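Local coordinates for phosphatidylinositol transfer protein SFH5 (Saccharomyces cerevisiae, PDB 6W32) that transfers phosphatidylinositol but not detectably phosphatidylcholine, regulates phosphatidylinositol 4,5-bisphosphate homeostasis at the plasma membrane and binds heme b, at residues E98-S103 and Y293-Q298. Numbering follows the deposited sequence.
Sequences EFNPLS and YILQKQ
Asn-100 and Gln-298 meet tip to tip, amide to amide, in the one hydrogen bond that joins 98-103 to 293-298. Asn-100 ND2 donates to Gln-298 OE1 at 2.9 Å, with an N-H...O angle of 158°. The acceptor lies almost in the amide plane of Asn-100, whereas ND2 stands tilted out of the carbonyl plane of Gln-298; the two amides are turned 58° against each other. Gln-298 reaches Asn-100 with a chain extended beyond CG (CD anti to CA, chi2 177°).

Beside this polar bridge runs an apolar patch. Leu-102 CB packs on Leu-295 CG at 4.1 Å, and Leu-295 CD1 reaches the backbone O of Leu-102. The other methyl, Leu-295 CD2, lies 4.2 Å from Ser-103 CB. Farther along, Leu-102 CD1 touches Ile-294 CG2 at 4.3 Å. Ile-294 thus offers its CG2 methyl and Leu-295 its branched end to the first turn of helix 101-106, while Gln-298, one turn on from Ile-294, supplies the polar end.

Asn-100 is partly positioned by that same turn. As N-cap it turns OD1 back to Ser-103 N, a weak capping bond of 3.4 Å, and its side chain also touches Arg-156 of helix 151-166. Ser-103 OG is hydrogen-bonded to Glu-108. Pro-101 and Leu-102 also touch Glu-163 of helix 151-166, and Leu-295 packs on Tyr-106 and Lys-107.

Away from the heme site, the contact is structural packing: it joins the last modelled helix, 289-298, to the start of the short helix 101-106, which follows helix 82-98 and precedes the mixed sheet. It combines an asparagine N-cap, whose amide nitrogen also bonds a glutamine side chain, with leucine-leucine packing in the CRAL-TRIO (Sec14-like) fold.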
ATOM      1  N   GLU A  98       4.686 -11.914 -11.845  1.00 45.27           N
ATOM      2  CA  GLU A  98       3.573 -12.734 -12.279  1.00 49.57           C
ATOM      3  C   GLU A  98       2.259 -11.964 -12.237  1.00 47.53           C
ATOM      4  O   GLU A  98       1.694 -11.647 -13.283  1.00 60.03           O
ATOM      5  CB  GLU A  98       3.564 -14.013 -11.451  1.00 55.27           C
ATOM      6  CG  GLU A  98       5.007 -14.540 -11.289  1.00 60.63           C
ATOM      7  CD  GLU A  98       5.099 -16.058 -11.081  1.00 82.61           C
ATOM      8  OE1 GLU A  98       5.816 -16.727 -11.883  1.00 89.33           O
ATOM      9  OE2 GLU A  98       4.482 -16.579 -10.112  1.00 77.90           O
ATOM     10  N   PHE A  99       1.784 -11.603 -11.065  1.00 51.22           N
ATOM     11  CA  PHE A  99       0.836 -10.501 -10.939  1.00 49.99           C
ATOM     12  C   PHE A  99       1.487  -9.308 -11.631  1.00 56.27           C
ATOM     13  O   PHE A  99       2.712  -9.288 -11.761  1.00 62.16           O
ATOM     14  CB  PHE A  99       0.598 -10.227  -9.449  1.00 47.31           C
ATOM     15  CG  PHE A  99      -0.731  -9.647  -9.137  1.00 46.77           C
ATOM     16  CD1 PHE A  99      -1.718 -10.427  -8.556  1.00 38.31           C
ATOM     17  CD2 PHE A  99      -0.988  -8.304  -9.394  1.00 49.17           C
ATOM     18  CE1 PHE A  99      -2.941  -9.901  -8.265  1.00 37.26           C
ATOM     19  CE2 PHE A  99      -2.204  -7.771  -9.112  1.00 42.95           C
ATOM     20  CZ  PHE A  99      -3.187  -8.574  -8.533  1.00 44.10           C
ATOM     21  N   ASN A 100       0.767  -8.278 -12.054  1.00 51.27           N
ATOM     22  CA  ASN A 100       1.482  -7.066 -12.466  1.00 56.09           C
ATOM     23  C   ASN A 100       1.000  -5.856 -11.669  1.00 59.92           C
ATOM     24  O   ASN A 100       0.101  -5.126 -12.118  1.00 62.64           O
ATOM     25  CB  ASN A 100       1.327  -6.846 -13.967  1.00 61.10           C
ATOM     26  CG  ASN A 100       2.436  -6.014 -14.555  1.00 64.52           C
ATOM     27  OD1 ASN A 100       3.048  -5.186 -13.871  1.00 64.13           O
ATOM     28  ND2 ASN A 100       2.706  -6.229 -15.840  1.00 64.69           N
ATOM     29  N   PRO A 101       1.565  -5.584 -10.488  1.00 58.79           N
ATOM     30  CA  PRO A 101       1.017  -4.461  -9.697  1.00 57.81           C
ATOM     31  C   PRO A 101       1.147  -3.127 -10.413  1.00 59.29           C
ATOM     32  O   PRO A 101       0.192  -2.342 -10.411  1.00 60.86           O
ATOM     33  CB  PRO A 101       1.820  -4.485  -8.384  1.00 50.87           C
ATOM     34  CG  PRO A 101       2.846  -5.591  -8.543  1.00 60.24           C
ATOM     35  CD  PRO A 101       2.863  -6.051  -9.985  1.00 55.59           C
ATOM     36  N   LEU A 102       2.287  -2.851 -11.052  1.00 58.12           N
ATOM     37  CA  LEU A 102       2.421  -1.585 -11.767  1.00 56.85           C
ATOM     38  C   LEU A 102       1.311  -1.430 -12.784  1.00 57.83           C
ATOM     39  O   LEU A 102       0.767  -0.334 -12.962  1.00 56.46           O
ATOM     40  CB  LEU A 102       3.771  -1.504 -12.473  1.00 55.68           C
ATOM     41  CG  LEU A 102       4.977  -1.059 -11.666  1.00 58.09           C
ATOM     42  CD1 LEU A 102       6.076  -0.577 -12.614  1.00 55.23           C
ATOM     43  CD2 LEU A 102       4.567   0.020 -10.682  1.00 55.71           C
ATOM     44  N   SER A 103       0.951  -2.527 -13.458  1.00 62.52           N
ATOM     45  CA  SER A 103      -0.018  -2.452 -14.549  1.00 60.58           C
ATOM     46  C   SER A 103      -1.435  -2.271 -14.025  1.00 56.50           C
ATOM     47  O   SER A 103      -2.219  -1.538 -14.628  1.00 58.41           O
ATOM     48  CB  SER A 103       0.076  -3.699 -15.436  1.00 63.04           C
ATOM     49  OG  SER A 103      -1.193  -4.018 -15.981  1.00 64.92           O
ATOM     50  N   TYR A 293       9.644   2.905 -17.399  1.00 66.79           N
ATOM     51  CA  TYR A 293      10.555   2.021 -18.102  1.00 62.20           C
ATOM     52  C   TYR A 293      10.071   0.570 -18.075  1.00 64.48           C
ATOM     53  O   TYR A 293       9.869  -0.047 -19.119  1.00 65.24           O
ATOM     54  CB  TYR A 293      11.929   2.189 -17.449  1.00 67.34           C
ATOM     55  CG  TYR A 293      13.064   1.446 -18.096  1.00 73.67           C
ATOM     56  CD1 TYR A 293      14.057   2.123 -18.804  1.00 77.30           C
ATOM     57  CD2 TYR A 293      13.172   0.069 -17.967  1.00 73.03           C
ATOM     58  CE1 TYR A 293      15.109   1.434 -19.391  1.00 75.80           C
ATOM     59  CE2 TYR A 293      14.217  -0.621 -18.533  1.00 77.99           C
ATOM     60  CZ  TYR A 293      15.179   0.056 -19.248  1.00 82.61           C
ATOM     61  OH  TYR A 293      16.205  -0.670 -19.800  1.00 91.54           O
ATOM     62  N   ILE A 294       9.857   0.013 -16.881  1.00 72.82           N
ATOM     63  CA  ILE A 294       9.441  -1.386 -16.776  1.00 68.96           C
ATOM     64  C   ILE A 294       8.163  -1.626 -17.557  1.00 71.06           C
ATOM     65  O   ILE A 294       7.997  -2.667 -18.211  1.00 66.33           O
ATOM     66  CB  ILE A 294       9.269  -1.777 -15.300  1.00 62.68           C
ATOM     67  CG1 ILE A 294      10.631  -2.059 -14.738  1.00 66.55           C
ATOM     68  CG2 ILE A 294       8.436  -3.053 -15.163  1.00 56.73           C
ATOM     69  CD1 ILE A 294      11.377  -3.065 -15.603  1.00 67.63           C
ATOM     70  N   LEU A 295       7.240  -0.661 -17.497  1.00 66.44           N
ATOM     71  CA  LEU A 295       5.926  -0.862 -18.084  1.00 68.23           C
ATOM     72  C   LEU A 295       5.983  -0.798 -19.608  1.00 73.50           C
ATOM     73  O   LEU A 295       5.384  -1.645 -20.290  1.00 70.39           O
ATOM     74  CB  LEU A 295       4.942   0.157 -17.520  1.00 59.71           C
ATOM     75  CG  LEU A 295       4.018  -0.418 -16.458  1.00 56.28           C
ATOM     76  CD1 LEU A 295       2.823   0.448 -16.341  1.00 59.74           C
ATOM     77  CD2 LEU A 295       3.595  -1.833 -16.788  1.00 60.07           C
ATOM     78  N   GLN A 296       6.724   0.174 -20.165  1.00 72.71           N
ATOM     79  CA  GLN A 296       6.760   0.298 -21.620  1.00 73.72           C
ATOM     80  C   GLN A 296       7.653  -0.776 -22.249  1.00 73.14           C
ATOM     81  O   GLN A 296       7.286  -1.369 -23.276  1.00 75.22           O
ATOM     82  CB  GLN A 296       7.169   1.722 -22.044  1.00 62.89           C
ATOM     83  CG  GLN A 296       8.339   2.379 -21.330  1.00 66.13           C
ATOM     84  CD  GLN A 296       8.398   3.919 -21.525  1.00 65.79           C
ATOM     85  OE1 GLN A 296       7.420   4.553 -21.949  1.00 54.24           O
ATOM     86  NE2 GLN A 296       9.567   4.510 -21.225  1.00 61.74           N
ATOM     87  N   LYS A 297       8.797  -1.078 -21.630  1.00 68.27           N
ATOM     88  CA  LYS A 297       9.592  -2.225 -22.064  1.00 71.82           C
ATOM     89  C   LYS A 297       8.810  -3.532 -22.003  1.00 72.61           C
ATOM     90  O   LYS A 297       9.122  -4.467 -22.740  1.00 74.08           O
ATOM     91  CB  LYS A 297      10.863  -2.323 -21.217  1.00 70.47           C
ATOM     92  CG  LYS A 297      11.759  -3.444 -21.608  1.00 73.99           C
ATOM     93  CD  LYS A 297      12.462  -4.055 -20.422  1.00 66.55           C
ATOM     94  CE  LYS A 297      13.809  -3.397 -20.259  1.00 80.84           C
ATOM     95  NZ  LYS A 297      14.859  -4.336 -19.805  1.00 85.17           N
ATOM     96  N   GLN A 298       7.786  -3.612 -21.156  1.00 79.06           N
ATOM     97  CA  GLN A 298       6.961  -4.813 -21.109  1.00 77.56           C
ATOM     98  C   GLN A 298       6.102  -4.941 -22.355  1.00 80.25           C
ATOM     99  O   GLN A 298       5.766  -6.059 -22.755  1.00 87.18           O
ATOM    100  CB  GLN A 298       6.050  -4.789 -19.884  1.00 75.53           C
ATOM    101  CG  GLN A 298       6.598  -5.376 -18.604  1.00 74.06           C
ATOM    102  CD  GLN A 298       5.596  -5.200 -17.470  1.00 79.04           C
ATOM    103  OE1 GLN A 298       4.423  -4.925 -17.727  1.00 80.16           O
ATOM    104  NE2 GLN A 298       6.044  -5.348 -16.216  1.00 78.96           N
TER